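Local coordinates for protein NF-kappa-B inhibitor beta (Mus musculus, PDB 1OY3) that inhibits NF-kappa-B by binding it and holding it in the cytoplasm, at residues G9-H14 with L38-D43; I18-P23 with L55-T60. All coordinates share one frame; numbering follows the deposited sequence.

Contact 1. Residues G9-H14 with L38-D43; sequences GDTALH and LDLQND
Asp10 and Asn42 lie side by side and point the same way, and a single hydrogen bond joins their ends: Asn42 ND2 donates to Asp10 OD1 at 2.7 Å with an angle of 156°. The donor arrives on the syn side of the carboxylate, and the oxygen lies almost in the amide plane although the two flat groups are turned 59° apart. Asn42 OD1 is taken by the backbone N of Leu44 and Gln46, so both ends of the amide are engaged, while Asp10 OD2 forms a salt bridge to a basic side chain of another protein chain. Close by, Asn42 CA makes a CA-H...O contact of 3.2 Å with Gly9 O.

His14 is inserted between the polar pair and the leucines. Asn42 CB lies over one face of its ring, offset toward the rim, and Leu40 O sits at the edge, 3.0 Å from His14 CE1. The ring is held from two directions: His14 NE2 bonds to Gln46 O, and Thr11 N donates to His14 ND1 at 3.1 Å from well outside the ring plane. Farther along, Thr11 CG2 meets Leu40 CD1 at 3.7 Å, the side chains crossing at about a right angle, and Leu13 CD1 presses on Leu38 CD2 at a tight 3.4 Å.

Thr11 is the N-cap: its OG1 accepts from Leu13 N at 3.1 Å, which with the Thr11 N to His14 ND1 bond makes a capping box. Thr-Ala-Leu-His is this protein's version of the TPLH motif that opens the first helix of an ankyrin repeat.

Contact 2. Residues I18-P23 with L55-T60; sequences IHQHEP and LGEAST
Gln20 meets Glu57 with its side chain crossing the other at about a right angle, the amide and carboxylate planes 67° apart. Anti to the carbonyl carbon (chi1 -63°), Gln20 CG faces the Glu57 carboxylate, 3.1 Å from Glu57 OE1. Gln20 OE1 also lies 3.3 Å from Glu57 OE1, but both are acceptors, so this is proximity without a bond. The same methylene, Gln20 CG, lies more loosely against Leu55 CD1, at 4.4 Å.

Gln20 and Gly56 each leave a helix with positive phi in a Schellman motif, and His21 and Glu57 then take the N-cap positions of helices 22-32 and 58-66. The contact therefore pairs equivalent helix-turn-helix bends of ANK 1 and ANK 2, neighbours in the ankyrin stack.

Glu22 comes next, its chain bent at chi2 (-74°), which swings CD over toward helix 58-66. There Glu22 OE2 approaches Thr60 OG1 to 3.0 Å; the hydroxyl also has Glu57 OE2 within reach, and its proton is not assigned between them. A water lies 3.2 Å from Glu57 OE1 and, more weakly, 3.4 Å from Glu22 OE2. Glu22 OE2 and Glu57 OE2 stay 4.8 Å apart, and the Glu22 OE1 salt bridge to Lys63 probably offsets some of their repulsion.

Overall arrangement
Contact 1, mostly buried, joins the first repeat to the loop that leads into the second; contact 2, at the surface, joins the two repeats directly, through the turns that lead into helices 22-32 and 58-66. They sit at opposite ends of helix 12-18, their centres about 15 Å apart, and touch where Asp10 OD2 packs against Ile18 CD1 at 3.8 Å. The chemistry follows the place: contact 1 combines a direct amide-carboxylate bond with leucine packing and buries 378 Å², whereas contact 2 buries 227 Å², has no settled direct hydrogen bond across it and gathers acidic groups around a water.

Contact 1. Residues G9-H14 with L38-D43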
loop_
_atom_site.group_PDB
_atom_site.type_symbol
_atom_site.label_atom_id
_atom_site.label_comp_id
_atom_site.label_asym_id
_atom_site.label_seq_id
_atom_site.Cartn_x
_atom_site.Cartn_y
_atom_site.Cartn_z
ATOM N N GLY C 9 -20.636 3.674 -10.484
ATOM C CA GLY C 9 -21.140 3.457 -9.139
ATOM C C GLY C 9 -21.238 4.706 -8.280
ATOM O O GLY C 9 -21.515 4.609 -7.090
ATOM N N ASP C 10 -21.024 5.876 -8.876
ATOM C CA ASP C 10 -21.101 7.143 -8.147
ATOM C C ASP C 10 -22.535 7.669 -8.004
ATOM O O ASP C 10 -23.215 7.932 -8.998
ATOM C CB ASP C 10 -20.259 8.211 -8.846
ATOM C CG ASP C 10 -18.776 7.936 -8.756
ATOM O OD1 ASP C 10 -18.316 7.548 -7.662
ATOM O OD2 ASP C 10 -18.070 8.122 -9.769
ATOM N N THR C 11 -22.986 7.830 -6.766
ATOM C CA THR C 11 -24.327 8.336 -6.515
ATOM C C THR C 11 -24.309 9.858 -6.615
ATOM O O THR C 11 -23.287 10.454 -6.954
ATOM C CB THR C 11 -24.820 7.957 -5.116
ATOM O OG1 THR C 11 -24.142 8.761 -4.146
ATOM C CG2 THR C 11 -24.546 6.486 -4.834
ATOM N N ALA C 12 -25.441 10.487 -6.321
ATOM C CA ALA C 12 -25.534 11.942 -6.379
ATOM C C ALA C 12 -24.530 12.560 -5.401
ATOM O O ALA C 12 -24.015 13.659 -5.629
ATOM C CB ALA C 12 -26.954 12.392 -6.043
ATOM N N LEU C 13 -24.255 11.850 -4.308
ATOM C CA LEU C 13 -23.292 12.330 -3.326
ATOM C C LEU C 13 -21.899 12.380 -3.935
ATOM O O LEU C 13 -21.272 13.440 -3.948
ATOM C CB LEU C 13 -23.258 11.429 -2.097
ATOM C CG LEU C 13 -23.897 11.949 -0.813
ATOM C CD1 LEU C 13 -23.334 11.158 0.349
ATOM C CD2 LEU C 13 -23.599 13.430 -0.618
ATOM N N HIS C 14 -21.422 11.241 -4.443
ATOM C CA HIS C 14 -20.088 11.176 -5.046
ATOM C C HIS C 14 -19.902 12.297 -6.050
ATOM O O HIS C 14 -18.860 12.953 -6.085
ATOM C CB HIS C 14 -19.849 9.844 -5.776
ATOM C CG HIS C 14 -19.808 8.645 -4.878
ATOM N ND1 HIS C 14 -20.942 7.970 -4.485
ATOM C CD2 HIS C 14 -18.766 7.997 -4.301
ATOM C CE1 HIS C 14 -20.603 6.957 -3.710
ATOM N NE2 HIS C 14 -19.287 6.951 -3.581
ATOM N N LEU C 38 -24.875 7.631 2.831
ATOM C CA LEU C 38 -23.589 8.312 2.960
ATOM C C LEU C 38 -22.403 7.401 2.692
ATOM O O LEU C 38 -21.435 7.812 2.058
ATOM C CB LEU C 38 -23.423 8.912 4.361
ATOM C CG LEU C 38 -24.158 10.204 4.699
ATOM C CD1 LEU C 38 -23.882 10.579 6.147
ATOM C CD2 LEU C 38 -23.697 11.305 3.764
ATOM N N ASP C 39 -22.483 6.161 3.163
ATOM C CA ASP C 39 -21.373 5.229 2.996
ATOM C C ASP C 39 -21.340 4.399 1.718
ATOM O O ASP C 39 -20.492 3.521 1.577
ATOM C CB ASP C 39 -21.291 4.298 4.210
ATOM C CG ASP C 39 -21.078 5.056 5.509
ATOM O OD1 ASP C 39 -20.241 5.991 5.524
ATOM O OD2 ASP C 39 -21.741 4.715 6.514
ATOM N N LEU C 40 -22.248 4.670 0.788
ATOM C CA LEU C 40 -22.266 3.917 -0.455
ATOM C C LEU C 40 -20.926 4.076 -1.159
ATOM O O LEU C 40 -20.408 5.179 -1.274
ATOM C CB LEU C 40 -23.401 4.403 -1.359
ATOM C CG LEU C 40 -24.817 4.080 -0.862
ATOM C CD1 LEU C 40 -25.839 4.675 -1.816
ATOM C CD2 LEU C 40 -24.997 2.563 -0.760
ATOM N N GLN C 41 -20.372 2.964 -1.628
ATOM C CA GLN C 41 -19.081 2.972 -2.307
ATOM C C GLN C 41 -19.221 2.773 -3.810
ATOM O O GLN C 41 -19.884 1.836 -4.244
ATOM C CB GLN C 41 -18.208 1.856 -1.736
ATOM C CG GLN C 41 -18.048 1.908 -0.220
ATOM C CD GLN C 41 -17.440 0.634 0.350
ATOM O OE1 GLN C 41 -18.032 -0.019 1.208
ATOM N NE2 GLN C 41 -16.256 0.279 -0.128
ATOM N N ASN C 42 -18.598 3.643 -4.604
ATOM C CA ASN C 42 -18.656 3.489 -6.053
ATOM C C ASN C 42 -17.863 2.231 -6.418
ATOM O O ASN C 42 -17.515 1.451 -5.536
ATOM C CB ASN C 42 -18.077 4.712 -6.776
ATOM C CG ASN C 42 -16.648 4.981 -6.407
ATOM O OD1 ASN C 42 -15.960 4.113 -5.872
ATOM N ND2 ASN C 42 -16.182 6.186 -6.700
ATOM N N ASP C 43 -17.566 2.047 -7.704
ATOM C CA ASP C 43 -16.851 0.855 -8.165
ATOM C C ASP C 43 -15.368 0.780 -7.790
ATOM O O ASP C 43 -14.717 -0.237 -8.019
ATOM C CB ASP C 43 -17.030 0.689 -9.685
ATOM C CG ASP C 43 -18.481 0.406 -10.076
ATOM O OD1 ASP C 43 -18.782 0.384 -11.289
ATOM O OD2 ASP C 43 -19.325 0.201 -9.173
#

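Contact 2. Residues I18-P23 with L55-T60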
loop_
_atom_site.group_PDB
_atom_site.type_symbol
_atom_site.label_atom_id
_atom_site.label_comp_id
_atom_site.label_asym_id
_atom_site.label_seq_id
_atom_site.Cartn_x
_atom_site.Cartn_y
_atom_site.Cartn_z
ATOM N N ILE C 18 -17.276 15.315 -6.420
ATOM C CA ILE C 18 -16.477 15.298 -7.642
ATOM C C ILE C 18 -16.609 16.665 -8.311
ATOM O O ILE C 18 -15.628 17.227 -8.783
ATOM C CB ILE C 18 -16.974 14.239 -8.637
ATOM C CG1 ILE C 18 -16.696 12.842 -8.100
ATOM C CG2 ILE C 18 -16.294 14.436 -9.988
ATOM C CD1 ILE C 18 -17.555 11.767 -8.738
ATOM N N HIS C 19 -17.834 17.186 -8.352
ATOM C CA HIS C 19 -18.086 18.487 -8.962
ATOM C C HIS C 19 -17.912 19.663 -7.998
ATOM O O HIS C 19 -18.170 20.814 -8.353
ATOM C CB HIS C 19 -19.483 18.521 -9.588
ATOM C CG HIS C 19 -19.586 17.743 -10.862
ATOM N ND1 HIS C 19 -19.952 16.415 -10.898
ATOM C CD2 HIS C 19 -19.308 18.092 -12.141
ATOM C CE1 HIS C 19 -19.891 15.979 -12.145
ATOM N NE2 HIS C 19 -19.501 16.978 -12.918
ATOM N N GLN C 20 -17.471 19.371 -6.780
ATOM C CA GLN C 20 -17.243 20.417 -5.794
ATOM C C GLN C 20 -18.412 21.396 -5.737
ATOM O O GLN C 20 -18.224 22.613 -5.820
ATOM C CB GLN C 20 -15.953 21.163 -6.146
ATOM C CG GLN C 20 -14.714 20.281 -6.093
ATOM C CD GLN C 20 -13.487 20.944 -6.682
ATOM O OE1 GLN C 20 -13.041 21.991 -6.211
ATOM N NE2 GLN C 20 -12.930 20.332 -7.718
ATOM N N HIS C 21 -19.621 20.864 -5.599
ATOM C CA HIS C 21 -20.809 21.711 -5.536
ATOM C C HIS C 21 -21.348 21.754 -4.102
ATOM O O HIS C 21 -22.259 21.008 -3.741
ATOM C CB HIS C 21 -21.883 21.176 -6.492
ATOM C CG HIS C 21 -22.959 22.168 -6.808
ATOM N ND1 HIS C 21 -23.086 22.757 -8.047
ATOM C CD2 HIS C 21 -23.949 22.687 -6.043
ATOM C CE1 HIS C 21 -24.107 23.596 -8.033
ATOM N NE2 HIS C 21 -24.648 23.573 -6.828
ATOM N N GLU C 22 -20.776 22.629 -3.284
ATOM C CA GLU C 22 -21.196 22.749 -1.893
ATOM C C GLU C 22 -22.703 22.889 -1.715
ATOM O O GLU C 22 -23.302 22.197 -0.889
ATOM C CB GLU C 22 -20.238 23.654 -1.125
ATOM C CG GLU C 22 -18.793 23.199 -1.230
ATOM C CD GLU C 22 -18.505 21.970 -0.389
ATOM O OE1 GLU C 22 -18.300 22.135 0.833
ATOM O OE2 GLU C 22 -18.478 20.844 -0.947
ATOM N N PRO C 23 -23.335 23.796 -2.479
ATOM C CA PRO C 23 -24.785 23.994 -2.379
ATOM C C PRO C 23 -25.590 22.708 -2.551
ATOM O O PRO C 23 -26.447 22.394 -1.727
ATOM C CB PRO C 23 -25.060 25.014 -3.478
ATOM C CG PRO C 23 -23.823 25.873 -3.413
ATOM C CD PRO C 23 -22.730 24.822 -3.347
ATOM N N LEU C 55 -9.456 14.934 -2.498
ATOM C CA LEU C 55 -9.470 16.301 -3.000
ATOM C C LEU C 55 -8.862 17.286 -2.006
ATOM O O LEU C 55 -8.607 18.443 -2.350
ATOM C CB LEU C 55 -10.902 16.727 -3.337
ATOM C CG LEU C 55 -11.563 16.022 -4.531
ATOM C CD1 LEU C 55 -13.014 16.520 -4.700
ATOM C CD2 LEU C 55 -10.746 16.278 -5.795
ATOM N N GLY C 56 -8.638 16.821 -0.778
ATOM C CA GLY C 56 -8.056 17.667 0.251
ATOM C C GLY C 56 -8.957 18.812 0.675
ATOM O O GLY C 56 -8.474 19.894 1.010
ATOM N N GLU C 57 -10.265 18.581 0.672
ATOM C CA GLU C 57 -11.229 19.614 1.058
ATOM C C GLU C 57 -11.678 19.457 2.521
ATOM O O GLU C 57 -12.642 18.750 2.809
ATOM C CB GLU C 57 -12.434 19.540 0.123
ATOM C CG GLU C 57 -12.095 19.868 -1.321
ATOM C CD GLU C 57 -13.278 19.692 -2.260
ATOM O OE1 GLU C 57 -13.277 20.326 -3.336
ATOM O OE2 GLU C 57 -14.203 18.915 -1.933
ATOM N N ALA C 58 -10.980 20.134 3.433
ATOM C CA ALA C 58 -11.266 20.048 4.868
ATOM C C ALA C 58 -12.687 20.413 5.233
ATOM O O ALA C 58 -13.278 19.831 6.147
ATOM C CB ALA C 58 -10.278 20.929 5.661
ATOM N N SER C 59 -13.244 21.386 4.526
ATOM C CA SER C 59 -14.600 21.805 4.807
ATOM C C SER C 59 -15.580 20.701 4.407
ATOM O O SER C 59 -16.516 20.383 5.141
ATOM C CB SER C 59 -14.909 23.092 4.046
ATOM O OG SER C 59 -16.229 23.512 4.296
ATOM N N THR C 60 -15.342 20.093 3.254
ATOM C CA THR C 60 -16.219 19.034 2.764
ATOM C C THR C 60 -16.112 17.761 3.608
ATOM O O THR C 60 -17.092 17.035 3.781
ATOM C CB THR C 60 -15.899 18.718 1.292
ATOM O OG1 THR C 60 -16.037 19.919 0.521
ATOM C CG2 THR C 60 -16.846 17.643 0.748
HETATM O O HOH W 1 -16.014 21.876 -3.055
#